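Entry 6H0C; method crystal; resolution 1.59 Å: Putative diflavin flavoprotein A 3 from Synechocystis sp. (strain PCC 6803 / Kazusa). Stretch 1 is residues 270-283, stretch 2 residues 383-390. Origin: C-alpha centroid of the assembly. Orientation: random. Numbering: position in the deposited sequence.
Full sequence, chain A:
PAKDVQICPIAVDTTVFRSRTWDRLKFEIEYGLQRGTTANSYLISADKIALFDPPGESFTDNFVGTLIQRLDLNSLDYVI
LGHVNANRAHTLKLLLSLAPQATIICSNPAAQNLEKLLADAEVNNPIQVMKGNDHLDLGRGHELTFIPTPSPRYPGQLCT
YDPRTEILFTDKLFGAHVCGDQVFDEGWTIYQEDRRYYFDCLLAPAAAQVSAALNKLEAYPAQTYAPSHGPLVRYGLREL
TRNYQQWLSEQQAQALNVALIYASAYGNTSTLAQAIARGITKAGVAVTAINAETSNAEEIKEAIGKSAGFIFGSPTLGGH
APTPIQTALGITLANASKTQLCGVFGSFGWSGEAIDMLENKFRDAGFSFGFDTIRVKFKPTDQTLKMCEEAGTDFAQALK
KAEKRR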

# COMPACT_ATOMS: atom_id res chain seq x y z
N SER A 270 -6.36 -0.23 9.91
CA SER A 270 -5.83 0.33 8.68
C SER A 270 -6.89 0.39 7.60
O SER A 270 -7.00 1.37 6.87
CB SER A 270 -4.63 -0.47 8.19
OG SER A 270 -4.28 -0.05 6.88
N THR A 271 -7.67 -0.68 7.48
CA THR A 271 -8.79 -0.72 6.54
C THR A 271 -9.75 0.46 6.77
O THR A 271 -10.17 1.13 5.83
CB THR A 271 -9.54 -2.05 6.64
OG1 THR A 271 -8.63 -3.12 6.32
CG2 THR A 271 -10.72 -2.10 5.69
N LEU A 272 -10.09 0.72 8.03
CA LEU A 272 -10.96 1.85 8.37
C LEU A 272 -10.31 3.15 7.92
O LEU A 272 -10.96 4.03 7.35
CB LEU A 272 -11.24 1.91 9.88
CG LEU A 272 -11.86 0.68 10.55
CD1 LEU A 272 -12.14 0.96 12.02
CD2 LEU A 272 -13.13 0.24 9.83
N ALA A 273 -9.01 3.25 8.18
CA ALA A 273 -8.26 4.47 7.90
C ALA A 273 -8.32 4.83 6.42
O ALA A 273 -8.47 6.01 6.08
CB ALA A 273 -6.81 4.31 8.35
N GLN A 274 -8.20 3.83 5.54
CA GLN A 274 -8.19 4.12 4.11
C GLN A 274 -9.57 4.61 3.69
O GLN A 274 -9.69 5.50 2.83
CB GLN A 274 -7.77 2.90 3.28
CG GLN A 274 -6.56 2.14 3.84
CD GLN A 274 -5.39 3.04 4.24
OE1 GLN A 274 -5.11 4.05 3.60
NE2 GLN A 274 -4.69 2.65 5.30
N ALA A 275 -10.60 4.04 4.31
CA ALA A 275 -11.98 4.45 4.01
C ALA A 275 -12.23 5.90 4.43
O ALA A 275 -12.78 6.69 3.66
CB ALA A 275 -12.97 3.53 4.69
N ILE A 276 -11.82 6.25 5.64
CA ILE A 276 -11.95 7.63 6.11
C ILE A 276 -11.17 8.61 5.22
O ILE A 276 -11.68 9.66 4.85
CB ILE A 276 -11.49 7.76 7.57
CG1 ILE A 276 -12.44 6.97 8.48
CG2 ILE A 276 -11.43 9.23 7.99
CD1 ILE A 276 -11.95 6.84 9.90
N ALA A 277 -9.94 8.25 4.86
CA ALA A 277 -9.13 9.11 4.01
C ALA A 277 -9.83 9.40 2.68
O ALA A 277 -9.81 10.52 2.19
CB ALA A 277 -7.76 8.48 3.77
N ARG A 278 -10.42 8.37 2.09
CA ARG A 278 -11.07 8.52 0.80
C ARG A 278 -12.27 9.47 0.91
O ARG A 278 -12.53 10.28 0.01
CB ARG A 278 -11.47 7.15 0.25
CG ARG A 278 -12.50 7.16 -0.87
CD ARG A 278 -12.04 7.89 -2.12
NE ARG A 278 -13.03 7.69 -3.17
CZ ARG A 278 -13.06 8.35 -4.33
NH1 ARG A 278 -12.15 9.27 -4.59
NH2 ARG A 278 -14.01 8.08 -5.21
N GLY A 279 -12.99 9.39 2.03
CA GLY A 279 -14.08 10.32 2.28
C GLY A 279 -13.59 11.76 2.34
O GLY A 279 -14.26 12.67 1.86
N ILE A 280 -12.41 11.96 2.92
CA ILE A 280 -11.83 13.30 3.02
C ILE A 280 -11.34 13.80 1.66
O ILE A 280 -11.69 14.92 1.26
CB ILE A 280 -10.65 13.34 4.02
CG1 ILE A 280 -11.14 13.07 5.44
CG2 ILE A 280 -9.94 14.68 3.98
CD1 ILE A 280 -10.02 12.95 6.47
N THR A 281 -10.55 12.99 0.97
CA THR A 281 -9.95 13.44 -0.29
C THR A 281 -10.99 13.62 -1.39
O THR A 281 -10.86 14.51 -2.25
CB THR A 281 -8.86 12.46 -0.80
OG1 THR A 281 -9.43 11.17 -1.01
CG2 THR A 281 -7.70 12.37 0.20
N LYS A 282 -12.04 12.81 -1.40
CA LYS A 282 -13.03 12.97 -2.44
C LYS A 282 -13.80 14.27 -2.21
O LYS A 282 -14.44 14.80 -3.11
CB LYS A 282 -13.98 11.77 -2.51
CG LYS A 282 -15.11 11.76 -1.50
CD LYS A 282 -16.02 10.57 -1.76
CE LYS A 282 -17.18 10.51 -0.80
NZ LYS A 282 -17.94 9.23 -0.96
N ALA A 283 -13.72 14.80 -0.99
CA ALA A 283 -14.43 16.02 -0.66
C ALA A 283 -13.52 17.23 -0.89
O ALA A 283 -13.83 18.33 -0.46
CB ALA A 283 -14.93 15.98 0.80
N GLN A 383 -20.85 -1.95 4.68
CA GLN A 383 -21.46 -0.73 5.19
C GLN A 383 -20.51 -0.03 6.16
O GLN A 383 -20.54 1.20 6.26
CB GLN A 383 -22.80 -1.02 5.85
CG GLN A 383 -23.77 0.14 5.68
CD GLN A 383 -25.11 -0.11 6.35
OE1 GLN A 383 -25.60 -1.24 6.40
NE2 GLN A 383 -25.71 0.96 6.86
N THR A 384 -19.66 -0.79 6.84
CA THR A 384 -18.60 -0.21 7.67
C THR A 384 -17.81 0.81 6.87
O THR A 384 -17.65 1.95 7.28
CB THR A 384 -17.60 -1.26 8.20
OG1 THR A 384 -18.30 -2.28 8.92
CG2 THR A 384 -16.59 -0.60 9.12
N LEU A 385 -17.31 0.37 5.71
CA LEU A 385 -16.50 1.22 4.85
C LEU A 385 -17.26 2.46 4.43
O LEU A 385 -16.70 3.56 4.43
CB LEU A 385 -16.04 0.45 3.62
CG LEU A 385 -15.17 -0.79 3.85
CD1 LEU A 385 -14.79 -1.43 2.51
CD2 LEU A 385 -13.94 -0.41 4.63
N LYS A 386 -18.53 2.30 4.08
CA LYS A 386 -19.33 3.43 3.59
C LYS A 386 -19.56 4.44 4.70
O LYS A 386 -19.54 5.65 4.47
CB LYS A 386 -20.65 2.94 3.01
CG LYS A 386 -20.50 1.92 1.89
CD LYS A 386 -19.70 2.49 0.72
CE LYS A 386 -20.47 3.57 -0.01
NZ LYS A 386 -19.70 4.11 -1.16
N MET A 387 -19.78 3.93 5.91
CA MET A 387 -19.94 4.79 7.08
C MET A 387 -18.66 5.58 7.35
O MET A 387 -18.70 6.79 7.56
CB MET A 387 -20.33 3.95 8.31
CG MET A 387 -20.33 4.72 9.62
SD MET A 387 -18.73 4.75 10.46
CE MET A 387 -18.67 3.13 11.23
N CYS A 388 -17.51 4.90 7.34
CA CYS A 388 -16.23 5.57 7.52
C CYS A 388 -15.96 6.62 6.43
O CYS A 388 -15.50 7.73 6.72
CB CYS A 388 -15.09 4.55 7.55
SG CYS A 388 -15.09 3.51 9.03
N GLU A 389 -16.24 6.25 5.19
CA GLU A 389 -16.08 7.17 4.07
C GLU A 389 -16.94 8.40 4.32
O GLU A 389 -16.49 9.53 4.12
CB GLU A 389 -16.45 6.47 2.76
CG GLU A 389 -16.30 7.33 1.51
CD GLU A 389 -16.50 6.54 0.22
OE1 GLU A 389 -16.25 7.09 -0.87
OE2 GLU A 389 -16.91 5.36 0.29
N GLU A 390 -18.17 8.18 4.79
CA GLU A 390 -19.10 9.28 5.02
C GLU A 390 -18.63 10.17 6.17
O GLU A 390 -18.78 11.39 6.12
CB GLU A 390 -20.50 8.74 5.31
CG GLU A 390 -21.58 9.79 5.16
CD GLU A 390 -21.64 10.35 3.75
OE1 GLU A 390 -21.87 11.57 3.60
OE2 GLU A 390 -21.46 9.56 2.80
O HOH W 1 -15.62 5.63 -3.02
O HOH W 2 -18.88 9.70 1.59

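The strongest polar link between the two stretches is a salt bridge. K282 NZ donates a hydrogen bond to E389 OE1 at 2.7 Å. K282 lies at the C-terminal end of stretch 1, and its CA-to-CB bond points toward stretch 2. Beyond CB its side chain is extended, with chi2, chi3 and chi4 all t. E389 is likewise extended, with chi1 and chi2 both t. Its CA-to-CB bond points sideways, but the end of the side chain comes nearer to stretch 1. A long lysine and a long glutamate can therefore meet beyond the backbone contact.

E389 also holds a charge within its own helix. K386 NZ, one turn earlier, forms a weak salt bridge with E389 OE2 at 3.4 Å. The two carboxylate oxygens thus face different lysines. The guanidinium of R278 is near as well, with NE 4.0 Å from E389 OE1, which is too far for a salt bridge. Water 1 joins the two. It donates to E389 OE1 at 2.7 Å and accepts a weak hydrogen bond from R278 NE at 3.3 Å. Water 2 makes a second bridge between the stretches, accepting from K282 NZ at 2.8 Å and donating to E390 OE2 at 2.9 Å.

Below this polar cluster the helices come very close. Their axes approach to 7.0 Å, and their N-to-C directions differ by 44°. The backbones are nearest at G279 and E389, where the CA atoms are 4.1 Å apart. Two CA-H...O contacts form here. G279 CA lies 3.1 Å from E389 O, and E389 CA lies 3.4 Å from A275 O. Both have an angle of 145° at the hydrogen. Glycine suits this place because a CB on residue 279 would point toward stretch 2 and sit 1.8 Å from E389 O, a clash.

A275 lies one turn before G279. Its CB points toward stretch 2 and packs 3.7 Å from C388 CB and 4.1 Å from L385 CD2. A methyl group fills this narrow space while the backbones remain close. C388 points back toward stretch 1 and is buried, as a small, largely apolar side chain can be. Its CB is also 3.7 Å from I276 CG1, and its SG is 3.9 Å from L272 CD2. A275 and I276 thus both pack on C388 CB.

Larger side chains continue the packing toward the N-terminal ends of the stretches. L272 and L385 both leave their helices sideways, with chi1 m and chi2 t, and the end of each comes nearer to the other stretch. L272 CD2 reaches T384 CG2 at 3.6 Å. L385 CD2 meets T271 CG2 at 3.8 Å. Each threonine thus offers a methyl group to a leucine. The contact buries 476 Å² in total, counting both sides, and E389 has the largest share.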